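Local coordinates for hypothetical protein PA4535 (Pseudomonas aeruginosa, PDB 1Y0K) that is of unknown function but belongs to the DUF1780 family of putative endonucleases, in the PD-(D/E)XK nuclease clan, at residues 25-30 / 50-55; 113-118 / 181-186. All coordinates share one frame; numbering follows the deposited sequence.

Contact 1: 25-30 / 50-55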
loop_
_atom_site.group_PDB
_atom_site.type_symbol
_atom_site.label_atom_id
_atom_site.label_comp_id
_atom_site.label_asym_id
_atom_site.label_seq_id
_atom_site.Cartn_x
_atom_site.Cartn_y
_atom_site.Cartn_z
ATOM N N ARG A 25 -17.407 -3.395 -2.088
ATOM C CA ARG A 25 -17.905 -2.027 -1.944
ATOM C C ARG A 25 -16.752 -1.089 -1.591
ATOM O O ARG A 25 -15.755 -1.535 -1.024
ATOM C CB ARG A 25 -18.991 -1.973 -0.870
ATOM C CG ARG A 25 -20.240 -2.753 -1.252
ATOM C CD ARG A 25 -21.237 -2.813 -0.110
ATOM N NE ARG A 25 -22.575 -3.119 -0.606
ATOM C CZ ARG A 25 -23.053 -4.345 -0.798
ATOM N NH1 ARG A 25 -22.308 -5.417 -0.533
ATOM N NH2 ARG A 25 -24.287 -4.498 -1.256
ATOM N N LYS A 26 -16.905 0.203 -1.904
ATOM C CA LYS A 26 -15.790 1.167 -1.830
ATOM C C LYS A 26 -15.110 1.305 -0.455
ATOM O O LYS A 26 -13.890 1.106 -0.338
ATOM C CB LYS A 26 -16.195 2.542 -2.369
ATOM C CG LYS A 26 -15.021 3.516 -2.437
ATOM C CD LYS A 26 -15.415 4.890 -2.951
ATOM C CE LYS A 26 -14.210 5.820 -2.944
ATOM N NZ LYS A 26 -13.848 6.257 -1.568
ATOM N N TRP A 27 -15.872 1.657 0.577
ATOM C CA TRP A 27 -15.254 1.822 1.886
ATOM C C TRP A 27 -14.779 0.486 2.452
ATOM O O TRP A 27 -13.708 0.405 3.055
ATOM C CB TRP A 27 -16.158 2.544 2.896
ATOM C CG TRP A 27 -15.330 3.028 4.070
ATOM C CD1 TRP A 27 -14.510 4.126 4.102
ATOM C CD2 TRP A 27 -15.217 2.408 5.354
ATOM N NE1 TRP A 27 -13.903 4.229 5.329
ATOM C CE2 TRP A 27 -14.313 3.187 6.117
ATOM C CE3 TRP A 27 -15.792 1.268 5.938
ATOM C CZ2 TRP A 27 -13.978 2.870 7.435
ATOM C CZ3 TRP A 27 -15.453 0.953 7.252
ATOM C CH2 TRP A 27 -14.554 1.749 7.982
ATOM N N ASP A 28 -15.564 -0.561 2.234
ATOM C CA ASP A 28 -15.172 -1.900 2.666
ATOM C C ASP A 28 -13.830 -2.319 2.033
ATOM O O ASP A 28 -12.974 -2.879 2.709
ATOM C CB ASP A 28 -16.263 -2.908 2.323
ATOM C CG ASP A 28 -15.909 -4.321 2.751
ATOM O OD1 ASP A 28 -15.937 -4.598 3.972
ATOM O OD2 ASP A 28 -15.623 -5.150 1.860
ATOM N N ARG A 29 -13.671 -2.034 0.746
ATOM C CA ARG A 29 -12.432 -2.281 0.008
ATOM C C ARG A 29 -11.250 -1.562 0.661
ATOM O O ARG A 29 -10.182 -2.146 0.850
ATOM C CB ARG A 29 -12.605 -1.765 -1.424
ATOM C CG ARG A 29 -11.623 -2.286 -2.445
ATOM C CD ARG A 29 -12.215 -2.166 -3.844
ATOM N NE ARG A 29 -12.764 -0.836 -4.091
ATOM C CZ ARG A 29 -13.710 -0.558 -4.982
ATOM N NH1 ARG A 29 -14.245 -1.521 -5.734
ATOM N NH2 ARG A 29 -14.122 0.694 -5.117
ATOM N N GLU A 30 -11.449 -0.286 0.979
ATOM C CA GLU A 30 -10.410 0.538 1.592
ATOM C C GLU A 30 -10.071 0.058 2.998
ATOM O O GLU A 30 -8.889 -0.030 3.358
ATOM C CB GLU A 30 -10.819 2.016 1.570
ATOM C CG GLU A 30 -10.752 2.600 0.163
ATOM C CD GLU A 30 -11.727 3.738 -0.083
ATOM O OE1 GLU A 30 -12.445 4.157 0.855
ATOM O OE2 GLU A 30 -11.782 4.204 -1.246
ATOM N N PHE A 50 -11.769 1.102 13.191
ATOM C CA PHE A 50 -11.809 1.767 11.886
ATOM C C PHE A 50 -13.017 2.686 11.779
ATOM O O PHE A 50 -14.126 2.311 12.172
ATOM C CB PHE A 50 -11.834 0.735 10.758
ATOM C CG PHE A 50 -10.719 -0.253 10.832
ATOM C CD1 PHE A 50 -10.916 -1.501 11.415
ATOM C CD2 PHE A 50 -9.454 0.079 10.358
ATOM C CE1 PHE A 50 -9.879 -2.407 11.506
ATOM C CE2 PHE A 50 -8.414 -0.819 10.443
ATOM C CZ PHE A 50 -8.622 -2.066 11.019
ATOM N N ALA A 51 -12.797 3.882 11.252
ATOM C CA ALA A 51 -13.876 4.834 11.037
ATOM C C ALA A 51 -13.644 5.628 9.761
ATOM O O ALA A 51 -12.509 5.762 9.296
ATOM C CB ALA A 51 -14.009 5.765 12.234
ATOM N N ALA A 52 -14.728 6.138 9.186
ATOM C CA ALA A 52 -14.609 7.046 8.049
ATOM C C ALA A 52 -14.625 8.493 8.553
ATOM O O ALA A 52 -15.362 8.814 9.495
ATOM C CB ALA A 52 -15.727 6.796 7.048
ATOM N N PRO A 53 -13.804 9.372 7.952
ATOM C CA PRO A 53 -13.817 10.773 8.364
ATOM C C PRO A 53 -15.007 11.508 7.770
ATOM O O PRO A 53 -15.679 10.980 6.875
ATOM C CB PRO A 53 -12.527 11.319 7.750
ATOM C CG PRO A 53 -12.380 10.539 6.507
ATOM C CD PRO A 53 -12.822 9.138 6.874
ATOM N N GLY A 54 -15.246 12.721 8.266
ATOM C CA GLY A 54 -16.280 13.611 7.731
ATOM C C GLY A 54 -16.019 14.015 6.288
ATOM O O GLY A 54 -16.931 13.997 5.451
ATOM N N GLU A 55 -14.774 14.384 6.001
ATOM C CA GLU A 55 -14.382 14.785 4.655
ATOM C C GLU A 55 -13.255 13.898 4.191
ATOM O O GLU A 55 -12.350 13.595 4.966
ATOM C CB GLU A 55 -13.885 16.233 4.624
ATOM C CG GLU A 55 -14.887 17.259 5.086
ATOM C CD GLU A 55 -15.969 17.565 4.060
ATOM O OE1 GLU A 55 -15.661 17.653 2.850
ATOM O OE2 GLU A 55 -17.133 17.734 4.477
#
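The indole of Trp27 reaches from the first turn of helix 26-40 to the backbone of 50-55, packing the helix against the short, weakly bonded edge strand 50-51 of a mixed beta-sheet and the loop that follows it. Helix and strand belong to what is probably a PD-(D/E)XK nuclease-like fold, and one aromatic side chain carries their meeting here. With CG anti to the backbone N (chi1 -164°), the ring projects from the helix and lies along three consecutive residues of the other segment. At the six-membered end, CH2 meets CB of Phe50 at 4.0 Å. Next along the ring, CZ2 comes within 3.6 Å of the carbonyl carbon of Ala51, a contact with the peptide, since the methyl of Ala51 points away from the helix. All these approaches are oblique to the indole plane.

The Phe50 side chain crosses that of Trp27 at about a right angle. Its CB faces the helix, but its ring, CG anti to the carbonyl carbon (chi1 -54°), turns inward to Phe62 and, edge-to-face, to Tyr45. Thus the indole touches the base of Phe50 and not its ring. A hydrogen bond from NE1 to the carbonyl oxygen of Asp59 fixes the pyrrole end of the indole, while the methyl CB of Ala52 lies 3.6 Å from the same NE1 of Trp27.

Contact 2: 113-118 / 181-186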
loop_
_atom_site.group_PDB
_atom_site.type_symbol
_atom_site.label_atom_id
_atom_site.label_comp_id
_atom_site.label_asym_id
_atom_site.label_seq_id
_atom_site.Cartn_x
_atom_site.Cartn_y
_atom_site.Cartn_z
ATOM N N GLU A 113 11.604 0.249 -9.609
ATOM C CA GLU A 113 10.568 0.314 -10.642
ATOM C C GLU A 113 9.180 0.073 -10.042
ATOM O O GLU A 113 8.213 0.719 -10.446
ATOM C CB GLU A 113 10.857 -0.678 -11.775
ATOM C CG GLU A 113 11.884 -0.219 -12.823
ATOM C CD GLU A 113 13.312 -0.122 -12.307
ATOM O OE1 GLU A 113 13.661 -0.809 -11.321
ATOM O OE2 GLU A 113 14.098 0.652 -12.893
ATOM N N LEU A 114 9.094 -0.836 -9.066
ATOM C CA LEU A 114 7.843 -1.097 -8.344
ATOM C C LEU A 114 7.359 0.175 -7.635
ATOM O O LEU A 114 6.198 0.580 -7.742
ATOM C CB LEU A 114 8.064 -2.209 -7.316
ATOM C CG LEU A 114 6.892 -2.587 -6.416
ATOM C CD1 LEU A 114 5.759 -3.165 -7.251
ATOM C CD2 LEU A 114 7.355 -3.588 -5.343
ATOM N N GLN A 115 8.272 0.803 -6.916
ATOM C CA GLN A 115 7.984 2.033 -6.202
ATOM C C GLN A 115 7.551 3.150 -7.158
ATOM O O GLN A 115 6.674 3.957 -6.824
ATOM C CB GLN A 115 9.233 2.419 -5.408
ATOM C CG GLN A 115 9.224 3.744 -4.693
ATOM C CD GLN A 115 10.374 3.818 -3.716
ATOM O OE1 GLN A 115 10.358 3.142 -2.693
ATOM N NE2 GLN A 115 11.391 4.609 -4.041
ATOM N N ALA A 116 8.131 3.160 -8.359
ATOM C CA ALA A 116 7.801 4.167 -9.374
ATOM C C ALA A 116 6.387 4.012 -9.942
ATOM O O ALA A 116 5.821 4.956 -10.491
ATOM C CB ALA A 116 8.839 4.141 -10.503
ATOM N N ARG A 117 5.817 2.819 -9.818
ATOM C CA ARG A 117 4.453 2.566 -10.266
ATOM C C ARG A 117 3.414 3.402 -9.508
ATOM O O ARG A 117 2.286 3.565 -9.979
ATOM C CB ARG A 117 4.091 1.085 -10.151
ATOM C CG ARG A 117 4.829 0.170 -11.118
ATOM C CD ARG A 117 4.441 0.426 -12.571
ATOM N NE ARG A 117 5.049 -0.565 -13.465
ATOM C CZ ARG A 117 4.404 -1.613 -13.958
ATOM N NH1 ARG A 117 3.123 -1.817 -13.655
ATOM N NH2 ARG A 117 5.037 -2.469 -14.752
ATOM N N LEU A 118 3.798 3.904 -8.334
ATOM C CA LEU A 118 2.904 4.725 -7.517
ATOM C C LEU A 118 2.826 6.162 -8.024
ATOM O O LEU A 118 1.926 6.922 -7.630
ATOM C CB LEU A 118 3.395 4.751 -6.073
ATOM C CG LEU A 118 3.091 3.603 -5.106
ATOM C CD1 LEU A 118 3.261 2.240 -5.712
ATOM C CD2 LEU A 118 3.967 3.767 -3.840
ATOM N N ARG A 181 5.438 -2.752 3.068
ATOM C CA ARG A 181 6.570 -1.929 3.451
ATOM C C ARG A 181 6.102 -0.517 3.763
ATOM O O ARG A 181 5.311 0.061 3.015
ATOM C CB ARG A 181 7.615 -1.888 2.329
ATOM C CG ARG A 181 8.826 -1.011 2.651
ATOM C CD ARG A 181 9.821 -0.997 1.486
ATOM N NE ARG A 181 10.931 -0.083 1.750
ATOM C CZ ARG A 181 12.075 -0.433 2.341
ATOM N NH1 ARG A 181 12.299 -1.692 2.705
ATOM N NH2 ARG A 181 13.013 0.480 2.552
ATOM N N VAL A 182 6.594 0.023 4.871
ATOM C CA VAL A 182 6.454 1.453 5.146
ATOM C C VAL A 182 7.627 2.143 4.434
ATOM O O VAL A 182 8.799 1.897 4.772
ATOM C CB VAL A 182 6.492 1.736 6.676
ATOM C CG1 VAL A 182 6.415 3.244 6.950
ATOM C CG2 VAL A 182 5.352 0.993 7.387
ATOM N N LEU A 183 7.324 2.968 3.427
ATOM C CA LEU A 183 8.376 3.643 2.645
ATOM C C LEU A 183 9.000 4.803 3.398
ATOM O O LEU A 183 10.220 4.969 3.379
ATOM C CB LEU A 183 7.870 4.122 1.280
ATOM C CG LEU A 183 7.352 3.051 0.316
ATOM C CD1 LEU A 183 7.119 3.648 -1.062
ATOM C CD2 LEU A 183 8.336 1.880 0.219
ATOM N N PHE A 184 8.158 5.613 4.038
ATOM C CA PHE A 184 8.628 6.671 4.924
ATOM C C PHE A 184 7.533 7.060 5.896
ATOM O O PHE A 184 6.354 6.830 5.640
ATOM C CB PHE A 184 9.154 7.899 4.145
ATOM C CG PHE A 184 8.081 8.736 3.467
ATOM C CD1 PHE A 184 7.373 9.712 4.176
ATOM C CD2 PHE A 184 7.834 8.594 2.102
ATOM C CE1 PHE A 184 6.408 10.501 3.544
ATOM C CE2 PHE A 184 6.883 9.385 1.454
ATOM C CZ PHE A 184 6.166 10.341 2.174
ATOM N N ALA A 185 7.928 7.644 7.025
ATOM C CA ALA A 185 6.955 8.138 7.988
ATOM C C ALA A 185 7.610 9.229 8.812
ATOM O O ALA A 185 8.672 9.005 9.408
ATOM C CB ALA A 185 6.460 7.022 8.875
ATOM N N HIS A 186 7.003 10.414 8.797
ATOM C CA HIS A 186 7.534 11.554 9.539
ATOM C C HIS A 186 7.326 11.387 11.040
ATOM O O HIS A 186 6.518 10.575 11.483
ATOM C CB HIS A 186 6.899 12.861 9.070
ATOM C CG HIS A 186 7.424 13.355 7.763
ATOM N ND1 HIS A 186 8.589 14.090 7.656
ATOM C CD2 HIS A 186 6.930 13.245 6.508
ATOM C CE1 HIS A 186 8.791 14.404 6.388
ATOM N NE2 HIS A 186 7.801 13.899 5.672
#
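Leu183 pushes its forked end between Gln115 and Leu118, and almost all of the contact gathers round that fork. The tighter part lies at Gln115, whose amide oxygen OE1 sits over both branches, 3.7 Å from CD1 of Leu183 and 3.8 Å from its CD2. The glutamine chain, whose CG stands anti to the backbone N (chi1 174°), runs out extended and passes the leucine in the opposite direction, bringing CG to 4.2 Å from Leu183 CD1. These are van der Waals contacts between a polar group and methyls; the amide is oriented by its other end, where NE2 donates to the carbonyl oxygen of Pro159.

The strand that presents the leucine is irregular. Leu183 and Phe184 both face Leu172 of the antiparallel neighbour 171-175, a classic beta bulge, and the backbone at Leu183 takes up helix-like angles (phi/psi -76°/-44°). From this bulge Leu183 points toward segment 113-118, whose helical part packs on the mixed sheet of the presumed nuclease-like domain.

On the Leu118 side the fit is looser: a single apolar approach joins Leu118 CD2 to Leu183 CD1 at 4.2 Å. Leu118 is nevertheless buried, because Ala143 and Val145 of strand 140-146, together with Met174 and Tyr164, pack around it. On the solvent side, Glu113, Ala116 and Arg117 are exposed and make no contact with 181-186. Within the strand, Leu183 CD2 lies in plane at the edge of the partly exposed Arg181 guanidinium, whose NH1 bonds to Ser200 OG.

Overall arrangement
Both contacts set a helix against the same seven-stranded mixed sheet, but at different depths and on opposite sides of the chain's centre. Contact 1 is partly buried near the periphery, where helix 26-40 meets the outermost strand 50-51; contact 2 is buried, about 8 Å from the chain's centre, and joins helix 111-116 and the residues just after it to strand 179-185. Their centres lie about 22 Å apart and their atoms do not touch. In neither do hydrogen bonds join the paired segments, yet the chemistry differs: an indole lies obliquely against two CB atoms and a peptide in contact 1, whereas aliphatic branches meet a carboxamide and a second leucine in contact 2.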